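Local coordinates for spindle assembly abnormal protein 6 homolog (Drosophila melanogaster, PDB 5AL7) that forms the central scaffold of the centriole cartwheel, as nine homodimers joined in a ring that sets ninefold symmetry, and is required for centrosome duplication, at residues Y137-E142 with H151-C156; V30-N35 with L116-T121. The protein carries 1 engineered substitution. All blocks are in the same frame, centred on the assembly; numbering follows the deposited sequence.

Both contacts lie in the globular N-terminal head of SAS-6, within one seven-stranded mixed sheet, and their centres are about 10 Å apart. Contact 2 comes first along the chain: strand 23-36 pairs with strand 117-122, so the first and last strands in the order across the sheet meet. Contact 1 follows as the hairpin of strands 136-142 and 149-158. Strand 117-122 links the two, since it also neighbours strand 136-142; the Gln139 O to His119 N distance there is 2.9 Å. Contact 2 closes the sheet between its first and last strands and contact 1 continues it from strand 117-122, in the head that links SAS-6 dimers into the inner ring.

Contact 1 of 2, residues Y137-E142 with H151-C156; sequences YLQFVE and HLSLPC
A beta hairpin of the SAS-6 head domain sets Tyr137 to Glu142 antiparallel to His151 to Cys156, with Leu138 against Leu154 and Glu142 reaching His151. Leu138 and Leu154 form a hydrogen-bonded pair: Leu138 N gives a nearly straight bond to Leu154 O at 2.8 Å, and Leu154 N returns one to Leu138 O at 2.9 Å. Further along, His151 N bonds to Phe140 O at 2.9 Å. On the face carrying the leucines, Phe140 and Leu152 run side by side, pointing the same way, with Phe140 CD1 4.0 Å from Leu152 CB. The opposite face is more polar. With OG anti to its own backbone N (chi1 -176°), Ser153 sets that hydroxyl between Tyr137 and Gln139: OG is 3.6 Å from Tyr137 CD1 and receives a weak hydrogen bond from Gln139 NE2. The other amide atom of Gln139, OE1, is taken by Thr121 OG1.

Near the turn, Glu142 OE1 accepts a bent hydrogen bond from His151 NE2 at 2.8 Å, through the lone pair away from OE2. Carboxylate and imidazole are nearly coplanar, and Glu142 CB sits 3.4 Å from the same NE2. OE2 faces Arg144 in a long, weak ion pair. An alanine here would keep CB beside the ring but would probably leave His151 NE2 without its acceptor and the imidazole freer to turn.

Strand 136-142 also hydrogen-bonds through its backbone to strand 117-122, by Tyr137 to Thr121 and Val141 to Glu117. Beyond strand 149-158 lies strand 70-80, whose Thr77 touches Leu138 and Leu154, while helix 97-113 packs Met107 onto Phe140 and Leu152.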
# COMPACT_ATOMS: atom_id res chain seq x y z
N TYR A 137 -14.69 -23.63 4.40
CA TYR A 137 -13.77 -24.73 4.16
C TYR A 137 -12.98 -24.38 2.93
O TYR A 137 -13.54 -23.97 1.91
CB TYR A 137 -14.51 -26.05 3.96
CG TYR A 137 -14.99 -26.72 5.22
CD1 TYR A 137 -14.11 -27.11 6.22
CD2 TYR A 137 -16.34 -26.97 5.40
CE1 TYR A 137 -14.57 -27.72 7.38
CE2 TYR A 137 -16.81 -27.59 6.54
CZ TYR A 137 -15.93 -27.96 7.53
OH TYR A 137 -16.45 -28.57 8.65
N LEU A 138 -11.66 -24.49 3.03
CA LEU A 138 -10.80 -24.35 1.87
C LEU A 138 -10.49 -25.74 1.36
O LEU A 138 -9.77 -26.50 2.01
CB LEU A 138 -9.53 -23.60 2.22
CG LEU A 138 -8.64 -23.27 1.02
CD1 LEU A 138 -9.31 -22.29 0.06
CD2 LEU A 138 -7.30 -22.77 1.49
N GLN A 139 -11.05 -26.09 0.21
CA GLN A 139 -10.99 -27.45 -0.30
C GLN A 139 -10.20 -27.60 -1.59
O GLN A 139 -10.29 -26.77 -2.48
CB GLN A 139 -12.40 -27.97 -0.50
CG GLN A 139 -13.17 -28.02 0.78
CD GLN A 139 -14.59 -28.46 0.59
OE1 GLN A 139 -15.32 -27.89 -0.21
NE2 GLN A 139 -14.99 -29.48 1.32
N PHE A 140 -9.45 -28.69 -1.67
CA PHE A 140 -8.69 -29.03 -2.86
C PHE A 140 -9.44 -30.14 -3.57
O PHE A 140 -9.42 -31.29 -3.11
CB PHE A 140 -7.28 -29.46 -2.48
CG PHE A 140 -6.47 -28.38 -1.83
CD1 PHE A 140 -6.71 -28.00 -0.52
CD2 PHE A 140 -5.45 -27.76 -2.53
CE1 PHE A 140 -5.97 -27.00 0.08
CE2 PHE A 140 -4.69 -26.76 -1.95
CZ PHE A 140 -4.96 -26.38 -0.63
N VAL A 141 -10.13 -29.80 -4.66
CA VAL A 141 -11.03 -30.72 -5.35
C VAL A 141 -10.48 -31.17 -6.71
O VAL A 141 -10.03 -30.35 -7.50
CB VAL A 141 -12.41 -30.09 -5.56
CG1 VAL A 141 -13.33 -31.07 -6.21
CG2 VAL A 141 -13.00 -29.66 -4.22
N GLU A 142 -10.49 -32.49 -6.94
CA GLU A 142 -10.14 -33.12 -8.21
C GLU A 142 -11.39 -33.42 -9.02
O GLU A 142 -12.24 -34.21 -8.58
CB GLU A 142 -9.36 -34.42 -7.98
CG GLU A 142 -8.77 -35.05 -9.24
CD GLU A 142 -8.38 -36.53 -9.05
OE1 GLU A 142 -8.05 -36.92 -7.91
OE2 GLU A 142 -8.39 -37.29 -10.04
N HIS A 151 -9.43 -33.95 -1.96
CA HIS A 151 -8.17 -34.38 -1.36
C HIS A 151 -7.89 -33.80 0.04
O HIS A 151 -7.31 -34.47 0.88
CB HIS A 151 -7.03 -34.03 -2.30
CG HIS A 151 -7.06 -34.81 -3.57
ND1 HIS A 151 -6.75 -36.15 -3.62
CD2 HIS A 151 -7.40 -34.46 -4.83
CE1 HIS A 151 -6.88 -36.58 -4.86
NE2 HIS A 151 -7.28 -35.57 -5.61
N LEU A 152 -8.25 -32.55 0.26
CA LEU A 152 -8.02 -31.92 1.55
C LEU A 152 -9.05 -30.83 1.83
O LEU A 152 -9.37 -30.04 0.96
CB LEU A 152 -6.60 -31.35 1.61
CG LEU A 152 -6.15 -30.72 2.92
CD1 LEU A 152 -6.01 -31.79 4.00
CD2 LEU A 152 -4.83 -29.99 2.70
N SER A 153 -9.58 -30.82 3.04
CA SER A 153 -10.56 -29.83 3.46
C SER A 153 -10.10 -29.09 4.75
O SER A 153 -10.16 -29.64 5.85
CB SER A 153 -11.91 -30.52 3.65
OG SER A 153 -12.93 -29.60 3.97
N LEU A 154 -9.66 -27.83 4.62
CA LEU A 154 -9.14 -27.06 5.76
C LEU A 154 -10.15 -26.04 6.31
O LEU A 154 -10.76 -25.30 5.55
CB LEU A 154 -7.87 -26.30 5.36
CG LEU A 154 -6.62 -27.09 4.96
CD1 LEU A 154 -5.61 -26.17 4.34
CD2 LEU A 154 -6.05 -27.81 6.14
N PRO A 155 -10.26 -25.95 7.65
CA PRO A 155 -11.17 -24.98 8.28
C PRO A 155 -10.72 -23.55 8.02
O PRO A 155 -9.65 -23.14 8.46
CB PRO A 155 -11.09 -25.33 9.77
CG PRO A 155 -10.41 -26.64 9.84
CD PRO A 155 -9.52 -26.73 8.64
N CYS A 156 -11.52 -22.83 7.24
CA CYS A 156 -11.21 -21.46 6.83
C CYS A 156 -12.09 -20.42 7.52
O CYS A 156 -13.24 -20.68 7.85
CB CYS A 156 -11.36 -21.33 5.32
SG CYS A 156 -10.37 -20.03 4.67

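Contact 2 of 2, residues V30-N35 with L116-T121; sequences VEMLVN and LELHLT
Asn35 lies over the His119 ring where the first strand of the XRCC4-like SAS-6 head meets strand 117-121 in parallel. This pairing joins strands far apart in sequence and closes the sheet on itself, although the two short strands diverge by 44°. Asn35 CB stands over one face of the imidazole, 3.7 Å from the ring centroid, in a CH-pi contact. CG, set beside the backbone N (chi1 -78°), comes 3.9 Å from His119 CE1. The terminal amide is stacked on the imidazole, its plane only 15° from that of the ring. At the tip, ND2 is 3.5 Å from Glu117 OE1, an approach too poorly angled to count as a hydrogen bond. That carboxylate oxygen, itself lying out of the imidazole plane, instead accepts a bond from His119 NE2 at 3.2 Å. The ring beneath Asn35 is thus tied to its own strand, which probably limits its rotation.

The other face of the sheet is apolar. Met32, bent at its thioether, crosses Leu118 at about a right angle and brings CE to 3.5 Å from Leu118 CD2. Val34 lies alongside the same leucine, with CG2 3.7 Å from CD2. Leu118 also touches Leu138 and Phe140 of strand 136-142, and Cys111 of helix 97-113 packs on Met32. Strand 44-55 flanks the first strand, with Val34 bonded through its backbone to Arg46.

Two backbone bonds from Asn35 straddle His119 and fix the register: its N donates to Leu118 O at 2.9 Å, and its O accepts from Leu120 N at 2.8 Å.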
# COMPACT_ATOMS: atom_id res chain seq x y z
N VAL A 30 0.64 -16.01 -5.60
CA VAL A 30 0.17 -16.12 -6.99
C VAL A 30 -1.28 -15.79 -7.15
O VAL A 30 -2.03 -15.77 -6.18
CB VAL A 30 0.39 -17.54 -7.58
CG1 VAL A 30 1.82 -17.73 -8.04
CG2 VAL A 30 -0.03 -18.61 -6.59
N GLU A 31 -1.66 -15.47 -8.38
CA GLU A 31 -3.06 -15.28 -8.73
C GLU A 31 -3.72 -16.62 -9.10
O GLU A 31 -3.17 -17.39 -9.88
CB GLU A 31 -3.20 -14.30 -9.88
CG GLU A 31 -4.60 -13.80 -10.10
CD GLU A 31 -4.69 -12.79 -11.23
OE1 GLU A 31 -3.82 -11.90 -11.30
OE2 GLU A 31 -5.63 -12.91 -12.04
N MET A 32 -4.90 -16.87 -8.55
CA MET A 32 -5.57 -18.15 -8.69
C MET A 32 -7.06 -17.96 -8.89
O MET A 32 -7.66 -17.15 -8.21
CB MET A 32 -5.34 -18.99 -7.45
CG MET A 32 -4.06 -19.78 -7.42
SD MET A 32 -4.13 -20.86 -6.00
CE MET A 32 -5.62 -21.74 -6.40
N LEU A 33 -7.67 -18.72 -9.79
CA LEU A 33 -9.12 -18.67 -9.97
C LEU A 33 -9.73 -19.63 -8.94
O LEU A 33 -9.40 -20.81 -8.92
CB LEU A 33 -9.52 -19.02 -11.41
CG LEU A 33 -10.97 -18.76 -11.84
CD1 LEU A 33 -11.28 -17.28 -11.74
CD2 LEU A 33 -11.20 -19.21 -13.26
N VAL A 34 -10.54 -19.09 -8.04
CA VAL A 34 -11.09 -19.84 -6.92
C VAL A 34 -12.60 -19.96 -7.03
O VAL A 34 -13.29 -19.03 -7.47
CB VAL A 34 -10.70 -19.17 -5.58
CG1 VAL A 34 -11.35 -19.86 -4.39
CG2 VAL A 34 -9.19 -19.15 -5.43
N ASN A 35 -13.12 -21.12 -6.67
CA ASN A 35 -14.55 -21.35 -6.64
C ASN A 35 -15.18 -20.94 -5.32
O ASN A 35 -14.77 -21.41 -4.28
CB ASN A 35 -14.85 -22.82 -6.93
CG ASN A 35 -14.75 -23.15 -8.39
OD1 ASN A 35 -15.71 -22.98 -9.13
ND2 ASN A 35 -13.57 -23.59 -8.82
N LEU A 116 -5.91 -29.38 -10.35
CA LEU A 116 -6.85 -29.33 -9.25
C LEU A 116 -7.63 -28.02 -9.25
O LEU A 116 -7.32 -27.09 -9.99
CB LEU A 116 -6.13 -29.50 -7.92
CG LEU A 116 -5.57 -30.87 -7.55
CD1 LEU A 116 -4.86 -30.81 -6.18
CD2 LEU A 116 -6.68 -31.92 -7.55
N GLU A 117 -8.66 -27.97 -8.41
CA GLU A 117 -9.46 -26.78 -8.26
C GLU A 117 -9.53 -26.37 -6.80
O GLU A 117 -9.73 -27.21 -5.93
CB GLU A 117 -10.87 -27.01 -8.79
CG GLU A 117 -10.97 -27.01 -10.29
CD GLU A 117 -12.38 -26.76 -10.76
OE1 GLU A 117 -13.31 -26.88 -9.92
OE2 GLU A 117 -12.56 -26.44 -11.95
N LEU A 118 -9.36 -25.09 -6.52
CA LEU A 118 -9.46 -24.60 -5.15
C LEU A 118 -10.87 -24.06 -4.90
O LEU A 118 -11.34 -23.16 -5.60
CB LEU A 118 -8.43 -23.51 -4.90
CG LEU A 118 -8.18 -23.14 -3.45
CD1 LEU A 118 -7.32 -24.19 -2.77
CD2 LEU A 118 -7.51 -21.78 -3.40
N HIS A 119 -11.55 -24.66 -3.92
CA HIS A 119 -12.90 -24.26 -3.55
C HIS A 119 -12.92 -23.59 -2.18
O HIS A 119 -12.12 -23.89 -1.30
CB HIS A 119 -13.84 -25.46 -3.51
CG HIS A 119 -14.22 -25.98 -4.86
ND1 HIS A 119 -15.51 -25.91 -5.35
CD2 HIS A 119 -13.49 -26.61 -5.82
CE1 HIS A 119 -15.55 -26.46 -6.55
NE2 HIS A 119 -14.34 -26.90 -6.86
N LEU A 120 -13.86 -22.68 -2.01
CA LEU A 120 -14.13 -22.01 -0.77
C LEU A 120 -15.61 -22.21 -0.44
O LEU A 120 -16.47 -21.51 -0.94
CB LEU A 120 -13.77 -20.53 -0.87
CG LEU A 120 -13.69 -19.84 0.49
CD1 LEU A 120 -12.54 -20.36 1.27
CD2 LEU A 120 -13.56 -18.34 0.29
N THR A 121 -15.89 -23.25 0.34
CA THR A 121 -17.26 -23.65 0.63
C THR A 121 -17.79 -23.11 1.95
O THR A 121 -17.13 -23.19 2.97
CB THR A 121 -17.38 -25.18 0.64
OG1 THR A 121 -16.65 -25.71 -0.46
CG2 THR A 121 -18.84 -25.61 0.51